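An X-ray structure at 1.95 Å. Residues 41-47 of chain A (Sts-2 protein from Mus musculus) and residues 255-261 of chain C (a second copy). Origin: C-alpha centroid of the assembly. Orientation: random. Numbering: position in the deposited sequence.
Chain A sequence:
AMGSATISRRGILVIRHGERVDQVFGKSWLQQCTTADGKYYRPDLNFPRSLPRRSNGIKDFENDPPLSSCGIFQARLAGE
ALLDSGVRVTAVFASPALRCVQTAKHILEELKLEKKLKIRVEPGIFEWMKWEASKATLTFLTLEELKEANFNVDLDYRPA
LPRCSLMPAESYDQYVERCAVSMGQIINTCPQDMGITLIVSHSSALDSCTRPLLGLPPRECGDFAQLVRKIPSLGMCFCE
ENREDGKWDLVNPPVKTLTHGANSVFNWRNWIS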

ATOM      1  N   TYR A  41      -1.466 -19.440   7.587  1.00 21.15           N
ATOM      2  CA  TYR A  41      -2.675 -18.890   6.978  1.00 21.44           C
ATOM      3  C   TYR A  41      -2.714 -17.384   7.235  1.00 21.11           C
ATOM      4  O   TYR A  41      -1.904 -16.884   8.027  1.00 20.63           O
ATOM      5  N   ARG A  42      -3.617 -16.658   6.573  1.00 20.65           N
ATOM      6  CA  ARG A  42      -3.674 -15.201   6.732  1.00 20.97           C
ATOM      7  C   ARG A  42      -4.865 -14.829   7.586  1.00 20.75           C
ATOM      8  O   ARG A  42      -5.992 -14.900   7.117  1.00 20.81           O
ATOM      9  N   PRO A  43      -4.634 -14.434   8.846  1.00 19.82           N
ATOM     10  CA  PRO A  43      -5.748 -13.974   9.657  1.00 19.49           C
ATOM     11  C   PRO A  43      -6.176 -12.515   9.357  1.00 19.09           C
ATOM     12  O   PRO A  43      -7.187 -12.070   9.888  1.00 18.19           O
ATOM     13  N   ASP A  44      -5.415 -11.809   8.513  1.00 17.67           N
ATOM     14  CA  ASP A  44      -5.690 -10.405   8.146  1.00 17.11           C
ATOM     15  C   ASP A  44      -5.055 -10.238   6.773  1.00 16.43           C
ATOM     16  O   ASP A  44      -4.082 -10.906   6.465  1.00 16.27           O
ATOM     17  N   LEU A  45      -5.612  -9.375   5.933  1.00 15.17           N
ATOM     18  CA  LEU A  45      -5.123  -9.285   4.571  1.00 14.37           C
ATOM     19  C   LEU A  45      -3.738  -8.671   4.501  1.00 14.51           C
ATOM     20  O   LEU A  45      -3.087  -8.763   3.463  1.00 14.74           O
ATOM     21  N   ASN A  46      -3.270  -8.066   5.588  1.00 13.92           N
ATOM     22  CA  ASN A  46      -1.914  -7.489   5.557  1.00 15.07           C
ATOM     23  C   ASN A  46      -0.817  -8.510   5.833  1.00 15.47           C
ATOM     24  O   ASN A  46       0.362  -8.178   5.706  1.00 15.24           O
ATOM     25  N   PHE A  47      -1.188  -9.734   6.242  1.00 16.20           N
ATOM     26  CA  PHE A  47      -0.251 -10.871   6.179  1.00 16.23           C
ATOM     27  C   PHE A  47      -0.092 -11.239   4.721  1.00 17.08           C
ATOM     28  O   PHE A  47      -1.074 -11.174   3.982  1.00 16.14           O
TER
ATOM     29  N   VAL C 255     -14.052 -12.328   3.360  1.00 20.00           N
ATOM     30  CA  VAL C 255     -12.600 -12.059   3.447  1.00 19.66           C
ATOM     31  C   VAL C 255     -12.236 -11.376   4.762  1.00 19.58           C
ATOM     32  O   VAL C 255     -13.066 -10.705   5.371  1.00 20.75           O
ATOM     33  N   LYS C 256     -10.997 -11.560   5.195  1.00 19.33           N
ATOM     34  CA  LYS C 256     -10.494 -10.984   6.439  1.00 19.34           C
ATOM     35  C   LYS C 256     -10.427  -9.456   6.414  1.00 19.53           C
ATOM     36  O   LYS C 256     -10.520  -8.840   5.372  1.00 18.74           O
ATOM     37  N   THR C 257     -10.257  -8.857   7.587  1.00 19.74           N
ATOM     38  CA  THR C 257     -10.047  -7.413   7.703  1.00 20.75           C
ATOM     39  C   THR C 257      -8.629  -7.043   7.216  1.00 19.69           C
ATOM     40  O   THR C 257      -7.811  -7.924   6.990  1.00 18.24           O
ATOM     41  N   LEU C 258      -8.364  -5.746   7.063  1.00 19.73           N
ATOM     42  CA  LEU C 258      -7.071  -5.235   6.621  1.00 19.85           C
ATOM     43  C   LEU C 258      -6.603  -4.200   7.626  1.00 20.21           C
ATOM     44  O   LEU C 258      -7.293  -3.202   7.862  1.00 21.23           O
ATOM     45  N   THR C 259      -5.447  -4.468   8.225  1.00 18.46           N
ATOM     46  CA  THR C 259      -4.834  -3.615   9.233  1.00 17.73           C
ATOM     47  C   THR C 259      -3.408  -3.296   8.749  1.00 16.80           C
ATOM     48  O   THR C 259      -2.624  -4.220   8.511  1.00 15.67           O
ATOM     49  N   HIS C 260      -3.061  -2.017   8.616  1.00 16.13           N
ATOM     50  CA  HIS C 260      -1.672  -1.651   8.282  1.00 14.81           C
ATOM     51  C   HIS C 260      -1.330  -0.313   8.919  1.00 15.49           C
ATOM     52  O   HIS C 260      -2.226   0.403   9.393  1.00 15.90           O
ATOM     53  N   GLY C 261      -0.043   0.016   8.982  1.00 14.63           N
ATOM     54  CA  GLY C 261       0.346   1.236   9.657  1.00 14.60           C
ATOM     55  C   GLY C 261       0.479   2.363   8.667  1.00 14.48           C
ATOM     56  O   GLY C 261       0.313   2.180   7.444  1.00 14.05           O
TER

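Neither stretch forms a regular helix or strand; a tight turn in chain A lies against an extended segment of chain C. Tyr A41, with chi1 in the p well, stays outside contact range. The CA-to-CB bond of Arg A42 points sideways, and the residue spends its side chain on its own chain: in an m, t, p conformation it curls back so that NE donates to O of Phe A47 at 2.9 Å and NH2 donates to O of Leu A45 at 2.7 Å. A guanidinium group is well suited to bind two backbone carbonyls at once. Its backbone does face the partner, O of Arg A42 lying 3.6 Å from CG of Lys C256.

The CA-to-CB bond of Pro A43 points away from chain C, and the residue meets it through the backbone, with its O 3.6 Å from CD of Lys C256. The CA-to-CB bond of that lysine points toward chain A, and the aliphatic part of its side chain covers this backbone.

Asp A44 is the polar centre. Its CA-to-CB bond points sideways, but the t rotamer (chi1 -179°) brings the carboxylate up to chain C. There OD1 accepts from the backbone N of Thr C259 at 3.0 Å, while OD2 accepts from OG1 of the same threonine at 2.7 Å; Thr C259, at chi1 m, thus offers two donors to the two oxygens. OD1 also accepts from N of Asn A46 at 2.9 Å, tying the carboxylate to the type I turn that begins here and is closed by N of Phe A47 donating to O of Asp A44 at 3.1 Å. The methyl CG2 of Thr C257 lies 3.1 Å from OD2 of Asp A44.

N of Leu A45 donates to O of Thr C257 at 2.8 Å, nearly straight at 171°, and its CA-to-CB bond points toward chain C, with the side chain in the m, t rotamer. CD2 of Leu A45 lies 4.0 Å from CB of Lys C256, and CB of Leu A45 is 4.3 Å from CD1 of Leu C258. A branched apolar side chain suits this buried site.

The CA-to-CB bond of Asn A46 also points toward chain C, with chi1 t. Its CB packs 3.8 Å from CD1 of Leu C258, and its ND2 reaches to 3.0 Å from O of Thr C259 and 3.4 Å from CB of His C260. Both OD1 and ND2 are hydrogen-bonded elsewhere in the structure, which suits a buried polar group. Phe A47 ends the stretch without touching chain C.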

ATOM      1  CB  TYR A  41      -3.915 -19.617   7.517  1.00 21.44           C
ATOM      2  CG  TYR A  41      -4.427 -19.119   8.856  1.00 22.62           C
ATOM      3  CD1 TYR A  41      -3.750 -19.392  10.043  1.00 22.89           C
ATOM      4  CD2 TYR A  41      -5.612 -18.390   8.920  1.00 24.60           C
ATOM      5  CE1 TYR A  41      -4.246 -18.939  11.274  1.00 23.77           C
ATOM      6  CE2 TYR A  41      -6.113 -17.940  10.121  1.00 23.42           C
ATOM      7  CZ  TYR A  41      -5.427 -18.197  11.286  1.00 23.69           C
ATOM      8  OH  TYR A  41      -5.979 -17.735  12.451  1.00 23.36           O
ATOM      9  CB  ARG A  42      -3.806 -14.467   5.383  1.00 20.65           C
ATOM     10  CG  ARG A  42      -2.765 -14.736   4.329  1.00 21.56           C
ATOM     11  CD  ARG A  42      -3.244 -14.214   2.931  1.00 21.51           C
ATOM     12  NE  ARG A  42      -3.141 -12.756   2.779  1.00 24.37           N
ATOM     13  CZ  ARG A  42      -3.684 -12.053   1.787  1.00 23.37           C
ATOM     14  NH1 ARG A  42      -4.402 -12.647   0.841  1.00 26.22           N
ATOM     15  NH2 ARG A  42      -3.536 -10.752   1.735  1.00 22.44           N
ATOM     16  CB  PRO A  43      -5.206 -14.085  11.093  1.00 19.71           C
ATOM     17  CG  PRO A  43      -3.730 -13.978  10.943  1.00 19.87           C
ATOM     18  CD  PRO A  43      -3.356 -14.446   9.583  1.00 20.19           C
ATOM     19  CB  ASP A  44      -5.054  -9.472   9.189  1.00 17.07           C
ATOM     20  CG  ASP A  44      -5.302  -7.975   8.936  1.00 19.02           C
ATOM     21  OD1 ASP A  44      -4.729  -7.379   7.980  1.00 15.98           O
ATOM     22  OD2 ASP A  44      -5.996  -7.360   9.778  1.00 19.76           O
ATOM     23  CB  LEU A  45      -6.085  -8.517   3.654  1.00 14.92           C
ATOM     24  CG  LEU A  45      -7.527  -9.036   3.581  1.00 15.00           C
ATOM     25  CD1 LEU A  45      -8.273  -8.239   2.546  1.00 14.93           C
ATOM     26  CD2 LEU A  45      -7.549 -10.530   3.176  1.00 13.34           C
ATOM     27  CB  ASN A  46      -1.797  -6.297   6.509  1.00 14.72           C
ATOM     28  CG  ASN A  46      -0.671  -5.336   6.139  1.00 15.60           C
ATOM     29  OD1 ASN A  46      -0.412  -5.083   4.973  1.00 13.87           O
ATOM     30  ND2 ASN A  46      -0.019  -4.769   7.162  1.00 11.75           N
ATOM     31  CB  PHE A  47      -0.754 -12.094   6.973  1.00 15.38           C
ATOM     32  CG  PHE A  47      -0.653 -11.939   8.469  1.00 16.81           C
ATOM     33  CD1 PHE A  47      -1.593 -11.198   9.174  1.00 17.65           C
ATOM     34  CD2 PHE A  47       0.378 -12.546   9.178  1.00 18.79           C
ATOM     35  CE1 PHE A  47      -1.523 -11.077  10.605  1.00 18.07           C
ATOM     36  CE2 PHE A  47       0.473 -12.409  10.560  1.00 17.33           C
ATOM     37  CZ  PHE A  47      -0.486 -11.699  11.280  1.00 17.47           C
TER
ATOM     38  CB  VAL C 255     -12.070 -11.241   2.234  1.00 19.06           C
ATOM     39  CG1 VAL C 255     -12.250 -12.035   0.935  1.00 17.83           C
ATOM     40  CG2 VAL C 255     -12.752  -9.874   2.134  1.00 18.53           C
ATOM     41  CB  LYS C 256      -9.104 -11.548   6.726  1.00 19.57           C
ATOM     42  CG  LYS C 256      -9.059 -13.067   6.832  1.00 21.51           C
ATOM     43  CD  LYS C 256      -9.928 -13.558   8.005  1.00 28.18           C
ATOM     44  CE  LYS C 256      -9.611 -15.006   8.393  1.00 30.66           C
ATOM     45  NZ  LYS C 256      -9.790 -15.930   7.227  1.00 32.45           N
ATOM     46  CB  THR C 257     -10.224  -7.000   9.190  1.00 21.56           C
ATOM     47  OG1 THR C 257     -10.335  -5.570   9.296  1.00 26.93           O
ATOM     48  CG2 THR C 257      -9.078  -7.510  10.019  1.00 21.03           C
ATOM     49  CB  LEU C 258      -7.177  -4.600   5.230  1.00 20.40           C
ATOM     50  CG  LEU C 258      -5.984  -3.735   4.804  1.00 19.94           C
ATOM     51  CD1 LEU C 258      -4.722  -4.586   4.696  1.00 18.89           C
ATOM     52  CD2 LEU C 258      -6.241  -2.944   3.528  1.00 21.28           C
ATOM     53  CB  THR C 259      -4.713  -4.388  10.585  1.00 17.53           C
ATOM     54  OG1 THR C 259      -5.997  -4.925  10.969  1.00 20.11           O
ATOM     55  CG2 THR C 259      -4.203  -3.469  11.697  1.00 18.69           C
ATOM     56  CB  HIS C 260      -1.391  -1.684   6.747  1.00 14.13           C
ATOM     57  CG  HIS C 260      -2.153  -0.657   5.949  1.00 14.19           C
ATOM     58  ND1 HIS C 260      -1.837   0.686   5.964  1.00 15.26           N
ATOM     59  CD2 HIS C 260      -3.217  -0.782   5.117  1.00 13.58           C
ATOM     60  CE1 HIS C 260      -2.659   1.336   5.157  1.00 15.76           C
ATOM     61  NE2 HIS C 260      -3.521   0.470   4.649  1.00 16.00           N
TER